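Side-chain contact in ethanolamine kinase Pv091845 (Plasmodium vivax, PDB 2QG7), which probably phosphorylates ethanolamine, the first step in making phosphatidylethanolamine from ethanolamine: residues 415-418 with 419-423. Numbering follows the deposited sequence.
Sequences ICSH and INWGL
W421 and S417 sit one helical turn apart, and the carbonyl O of S417 accepts the amide N of W421 at 3.1 Å, with an N-H...O angle of 165°. The edge of the indole lies near the same oxygen, W421 CD1 being 3.4 Å from S417 O. The ring NH, W421 NE1, turns to N366 OD1 in a weak hydrogen bond; the hydroxyl of S417 bonds more firmly to that oxygen. A short hydroxyl suits this buried place: it can donate to N366 OD1 and still meet N369 ND2 and R445 NH1 in weak hydrogen bonds. Both residues belong to helix 413-430, in the helical C-terminal lobe of a protein-kinase-like fold, as expected for the choline/ethanolamine kinase family. Its regular i to i+4 bonds satisfy the other carbonyls too: I419 N reaches I415 O, N420 N reaches C416 O, and G422 N meets H418 O at 2.9 Å. The imidazole of H418 suits its site by offering ND1 as acceptor to R445 NE. A chi1 of -63° sets I415 CG2 opposite the backbone N, where it meets I419 CD1 at 3.9 Å; branched apolar chains suit this side, which packs on V279 of helix 269-284. Over one face of the W421 ring, toward its rim, N420 ND2 lies 3.5 Å above the plane.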
loop_
_atom_site.group_PDB
_atom_site.type_symbol
_atom_site.label_atom_id
_atom_site.label_comp_id
_atom_site.label_asym_id
_atom_site.label_seq_id
_atom_site.Cartn_x
_atom_site.Cartn_y
_atom_site.Cartn_z
ATOM N N ILE D 415 -8.765 14.262 -6.740
ATOM C CA ILE D 415 -8.525 14.403 -5.303
ATOM C C ILE D 415 -9.776 14.266 -4.458
ATOM O O ILE D 415 -9.733 13.754 -3.341
ATOM C CB ILE D 415 -7.860 15.760 -4.946
ATOM C CG1 ILE D 415 -6.465 15.866 -5.608
ATOM C CG2 ILE D 415 -7.682 15.872 -3.412
ATOM C CD1 ILE D 415 -6.097 17.336 -5.779
ATOM N N CYS D 416 -10.867 14.765 -4.982
ATOM C CA CYS D 416 -12.178 14.654 -4.330
ATOM C C CYS D 416 -12.627 13.155 -4.161
ATOM O O CYS D 416 -13.150 12.726 -3.136
ATOM C CB CYS D 416 -13.186 15.440 -5.188
ATOM S SG CYS D 416 -14.791 15.468 -4.467
ATOM N N SER D 417 -12.423 12.389 -5.215
ATOM C CA SER D 417 -12.638 10.965 -5.225
ATOM C C SER D 417 -11.701 10.212 -4.232
ATOM O O SER D 417 -12.137 9.287 -3.562
ATOM C CB SER D 417 -12.379 10.485 -6.654
ATOM O OG SER D 417 -12.356 9.089 -6.713
ATOM N N HIS D 418 -10.430 10.626 -4.133
ATOM C CA HIS D 418 -9.522 10.111 -3.090
ATOM C C HIS D 418 -9.996 10.344 -1.651
ATOM O O HIS D 418 -9.932 9.451 -0.821
ATOM C CB HIS D 418 -8.117 10.700 -3.261
ATOM C CG HIS D 418 -7.433 10.258 -4.502
ATOM N ND1 HIS D 418 -7.400 8.936 -4.898
ATOM C CD2 HIS D 418 -6.749 10.956 -5.440
ATOM C CE1 HIS D 418 -6.704 8.829 -6.022
ATOM N NE2 HIS D 418 -6.297 10.042 -6.371
ATOM N N ILE D 419 -10.432 11.557 -1.351
ATOM C CA ILE D 419 -10.900 11.876 -0.033
ATOM C C ILE D 419 -12.167 11.123 0.318
ATOM O O ILE D 419 -12.296 10.572 1.414
ATOM C CB ILE D 419 -11.065 13.410 0.141
ATOM C CG1 ILE D 419 -9.683 14.075 0.005
ATOM C CG2 ILE D 419 -11.723 13.731 1.476
ATOM C CD1 ILE D 419 -9.672 15.633 -0.114
ATOM N N ASN D 420 -13.108 11.096 -0.614
ATOM C CA ASN D 420 -14.355 10.359 -0.439
ATOM C C ASN D 420 -14.120 8.889 -0.085
ATOM O O ASN D 420 -14.696 8.379 0.875
ATOM C CB ASN D 420 -15.241 10.479 -1.710
ATOM C CG ASN D 420 -16.607 9.830 -1.532
ATOM O OD1 ASN D 420 -17.478 10.359 -0.847
ATOM N ND2 ASN D 420 -16.783 8.659 -2.123
ATOM N N TRP D 421 -13.319 8.196 -0.872
ATOM C CA TRP D 421 -13.124 6.782 -0.650
ATOM C C TRP D 421 -12.117 6.460 0.442
ATOM O O TRP D 421 -12.169 5.369 0.994
ATOM C CB TRP D 421 -12.786 6.051 -1.948
ATOM C CG TRP D 421 -14.009 5.956 -2.841
ATOM C CD1 TRP D 421 -14.235 6.655 -3.985
ATOM C CD2 TRP D 421 -15.198 5.180 -2.606
ATOM N NE1 TRP D 421 -15.463 6.331 -4.494
ATOM C CE2 TRP D 421 -16.082 5.444 -3.668
ATOM C CE3 TRP D 421 -15.598 4.280 -1.600
ATOM C CZ2 TRP D 421 -17.339 4.840 -3.772
ATOM C CZ3 TRP D 421 -16.861 3.676 -1.700
ATOM C CH2 TRP D 421 -17.718 3.963 -2.771
ATOM N N GLY D 422 -11.203 7.407 0.734
ATOM C CA GLY D 422 -10.394 7.348 1.941
ATOM C C GLY D 422 -11.196 7.315 3.230
ATOM O O GLY D 422 -10.893 6.534 4.101
ATOM N N LEU D 423 -12.194 8.194 3.362
ATOM C CA LEU D 423 -12.939 8.334 4.588
ATOM C C LEU D 423 -13.961 7.238 4.696
ATOM O O LEU D 423 -14.229 6.759 5.790
ATOM C CB LEU D 423 -13.640 9.677 4.650
ATOM C CG LEU D 423 -12.869 10.989 4.614
ATOM C CD1 LEU D 423 -13.846 12.163 4.518
ATOM C CD2 LEU D 423 -11.864 11.121 5.782
#